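Local coordinates for guanylate kinase (Stenotrophomonas maltophilia, PDB 7S5E) that catalyses transfer of the gamma-phosphate of ATP to GMP, giving GDP and ADP, and probably serves GMP recycling, at the adenosine-5'-diphosphate site. Numbering follows the deposited sequence.

The adenosine-5'-diphosphate site. Residues 30-37, 150, 154, 185-188. With ADP (adenosine-5'-diphosphate), chain B.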
loop_
_atom_site.group_PDB
_atom_site.type_symbol
_atom_site.label_atom_id
_atom_site.label_comp_id
_atom_site.label_asym_id
_atom_site.label_seq_id
_atom_site.Cartn_x
_atom_site.Cartn_y
_atom_site.Cartn_z
ATOM N N PRO A 30 -12.489 9.141 13.397
ATOM C CA PRO A 30 -13.246 9.956 14.347
ATOM C C PRO A 30 -12.326 10.999 14.951
ATOM O O PRO A 30 -11.112 10.808 15.049
ATOM C CB PRO A 30 -13.714 8.942 15.397
ATOM C CG PRO A 30 -12.672 7.884 15.367
ATOM C CD PRO A 30 -12.251 7.779 13.912
ATOM N N SER A 31 -12.911 12.129 15.336
ATOM C CA SER A 31 -12.116 13.155 15.992
ATOM C C SER A 31 -11.491 12.580 17.255
ATOM O O SER A 31 -12.102 11.778 17.965
ATOM C CB SER A 31 -12.970 14.379 16.309
ATOM O OG SER A 31 -14.010 14.044 17.196
ATOM N N GLY A 32 -10.261 12.992 17.525
ATOM C CA GLY A 32 -9.526 12.500 18.664
ATOM C C GLY A 32 -8.727 11.238 18.418
ATOM O O GLY A 32 -8.000 10.804 19.315
ATOM N N ALA A 33 -8.814 10.643 17.231
ATOM C CA ALA A 33 -7.928 9.531 16.916
ATOM C C ALA A 33 -6.554 10.011 16.471
ATOM O O ALA A 33 -5.632 9.196 16.373
ATOM C CB ALA A 33 -8.546 8.632 15.839
ATOM N N GLY A 34 -6.407 11.309 16.209
ATOM C CA GLY A 34 -5.141 11.888 15.810
ATOM C C GLY A 34 -4.889 12.024 14.327
ATOM O O GLY A 34 -3.728 12.171 13.930
ATOM N N LYS A 35 -5.927 11.995 13.486
ATOM C CA LYS A 35 -5.672 12.051 12.049
ATOM C C LYS A 35 -5.064 13.391 11.634
ATOM O O LYS A 35 -4.125 13.419 10.830
ATOM C CB LYS A 35 -6.940 11.725 11.247
ATOM C CG LYS A 35 -7.960 12.825 11.056
ATOM C CD LYS A 35 -8.884 12.451 9.902
ATOM C CE LYS A 35 -10.095 13.359 9.807
ATOM N NZ LYS A 35 -11.013 13.127 10.965
ATOM N N SER A 36 -5.561 14.508 12.181
ATOM C CA SER A 36 -5.045 15.813 11.768
ATOM C C SER A 36 -3.547 15.926 12.017
ATOM O O SER A 36 -2.803 16.411 11.157
ATOM C CB SER A 36 -5.782 16.939 12.489
ATOM O OG SER A 36 -7.113 17.054 12.025
ATOM N N SER A 37 -3.085 15.488 13.189
ATOM C CA SER A 37 -1.660 15.574 13.495
ATOM C C SER A 37 -0.836 14.601 12.655
ATOM O O SER A 37 0.248 14.955 12.180
ATOM C CB SER A 37 -1.439 15.333 14.991
ATOM O OG SER A 37 -2.247 14.271 15.472
ATOM N N ARG A 150 -7.744 11.414 24.596
ATOM C CA ARG A 150 -7.192 12.397 23.671
ATOM C C ARG A 150 -8.143 13.571 23.458
ATOM O O ARG A 150 -7.689 14.702 23.255
ATOM C CB ARG A 150 -6.847 11.722 22.343
ATOM C CG ARG A 150 -5.732 10.690 22.461
ATOM C CD ARG A 150 -5.541 9.891 21.175
ATOM N NE ARG A 150 -4.469 8.912 21.301
ATOM C CZ ARG A 150 -4.205 7.966 20.412
ATOM N NH1 ARG A 150 -4.938 7.819 19.319
ATOM N NH2 ARG A 150 -3.175 7.150 20.619
ATOM N N ARG A 154 -7.103 17.641 24.347
ATOM C CA ARG A 154 -7.096 18.604 23.247
ATOM C C ARG A 154 -7.844 19.882 23.620
ATOM O O ARG A 154 -7.231 20.920 23.883
ATOM C CB ARG A 154 -7.684 17.954 21.989
ATOM C CG ARG A 154 -7.616 18.808 20.722
ATOM C CD ARG A 154 -8.337 18.107 19.580
ATOM N NE ARG A 154 -9.640 17.611 20.010
ATOM C CZ ARG A 154 -10.390 16.761 19.320
ATOM N NH1 ARG A 154 -9.991 16.283 18.151
ATOM N NH2 ARG A 154 -11.570 16.385 19.816
ATOM N N ASN A 185 -3.484 4.081 15.598
ATOM C CA ASN A 185 -2.561 5.129 16.035
ATOM C C ASN A 185 -2.220 4.929 17.507
ATOM O O ASN A 185 -2.747 5.585 18.405
ATOM C CB ASN A 185 -3.147 6.510 15.782
ATOM C CG ASN A 185 -2.268 7.618 16.331
ATOM O OD1 ASN A 185 -1.063 7.435 16.514
ATOM N ND2 ASN A 185 -2.870 8.764 16.621
ATOM N N GLU A 186 -1.303 4.007 17.757
ATOM C CA GLU A 186 -0.826 3.847 19.122
ATOM C C GLU A 186 0.383 4.744 19.370
ATOM O O GLU A 186 0.337 5.637 20.221
ATOM C CB GLU A 186 -0.495 2.379 19.401
ATOM C CG GLU A 186 -0.305 2.074 20.873
ATOM C CD GLU A 186 -0.191 0.590 21.146
ATOM O OE1 GLU A 186 -0.342 -0.205 20.191
ATOM O OE2 GLU A 186 0.048 0.220 22.316
ATOM N N VAL A 187 1.446 4.548 18.598
ATOM C CA VAL A 187 2.639 5.381 18.658
ATOM C C VAL A 187 2.586 6.339 17.476
ATOM O O VAL A 187 2.560 5.902 16.319
ATOM C CB VAL A 187 3.913 4.522 18.625
ATOM C CG1 VAL A 187 5.161 5.394 18.624
ATOM C CG2 VAL A 187 3.931 3.561 19.800
ATOM N N PHE A 188 2.583 7.646 17.773
ATOM C CA PHE A 188 2.361 8.666 16.747
ATOM C C PHE A 188 3.369 8.550 15.610
ATOM O O PHE A 188 2.995 8.537 14.432
ATOM C CB PHE A 188 2.425 10.060 17.382
ATOM C CG PHE A 188 2.376 11.197 16.384
ATOM C CD1 PHE A 188 1.179 11.574 15.793
ATOM C CD2 PHE A 188 3.524 11.892 16.048
ATOM C CE1 PHE A 188 1.132 12.616 14.881
ATOM C CE2 PHE A 188 3.479 12.940 15.140
ATOM C CZ PHE A 188 2.284 13.303 14.557
HETATM P PB ADP B . -8.193 14.422 15.374
HETATM O O1B ADP B . -8.455 12.934 15.035
HETATM O O2B ADP B . -7.781 15.256 14.151
HETATM O O3B ADP B . -9.383 15.127 16.069
HETATM P PA ADP B . -5.704 15.496 16.390
HETATM O O1A ADP B . -4.667 15.018 15.440
HETATM O O2A ADP B . -6.166 16.917 16.065
HETATM O O3A ADP B . -6.978 14.541 16.394
HETATM O "O5'" ADP B . -5.311 15.396 17.901
HETATM C "C5'" ADP B . -5.893 14.411 18.775
HETATM C "C4'" ADP B . -5.208 14.565 20.105
HETATM O "O4'" ADP B . -4.522 13.338 20.443
HETATM C "C3'" ADP B . -4.136 15.646 20.115
HETATM O "O3'" ADP B . -4.033 16.198 21.423
HETATM C "C2'" ADP B . -2.894 14.868 19.674
HETATM O "O2'" ADP B . -1.681 15.503 20.059
HETATM C "C1'" ADP B . -3.118 13.541 20.405
HETATM N N9 ADP B . -2.501 12.375 19.775
HETATM C C8 ADP B . -2.469 12.073 18.439
HETATM N N7 ADP B . -1.911 10.919 18.168
HETATM C C5 ADP B . -1.544 10.427 19.412
HETATM C C6 ADP B . -0.921 9.232 19.817
HETATM N N6 ADP B . -0.538 8.267 18.974
HETATM N N1 ADP B . -0.702 9.053 21.138
HETATM C C2 ADP B . -1.084 10.010 21.988
HETATM N N3 ADP B . -1.684 11.174 21.725
HETATM C C4 ADP B . -1.894 11.322 20.412
#
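ADP, a product of the kinase reaction, lies in the ATP-side pocket, with its diphosphate cradled by the P-loop (Walker A motif, residues 29-36). Backbone N-H groups at the start of helix 35-45 point at the phosphates. Beta-phosphate O1B accepts from Gly34 N and Lys35 N. Gly32 N reaches ADP O3B of the same phosphate at 2.7 Å, nearly straight (165° at H). Ser36 grips ADP O2B twice, through its backbone N and through Ser36 OG at 2.9 Å. Ser37 N donates to alpha-phosphate O1A. The partial positive end of helix 35-45 would probably help offset the phosphate charge. Arg154 bends at chi3 (47°) and brings Arg154 NH1 to ADP O3B in a salt bridge (2.5 Å).

At the other end, Asn185 reads the adenine with both amide atoms. Asn185 ND2 donates to ADP N7 at 2.8 Å, close to the amide plane, while OD1 receives N6 from above its carbonyl plane. Glu186 O takes ADP N6 as well, at 3.0 Å. Arg150, extended from CG to NE, lays its guanidinium over the adenine face, with Arg150 NE 3.5 Å from the ADP six-membered ring centroid.

Second-shell bonds fix these groups. Asn185 ND2 also donates to Ala33 O (2.8 Å), tying the base reader to the P-loop. Arg150 NH2 donates to Asn185 O, nearly along the C=O axis. Ser37 OG lies within bonding distance of ADP O1A and Gly34 O, above that carbonyl's plane; its one hydrogen must serve either or be shared. The N6 and N7 contacts probably favour adenine, and the P-loop would place ATP's gamma-phosphate for transfer to GMP.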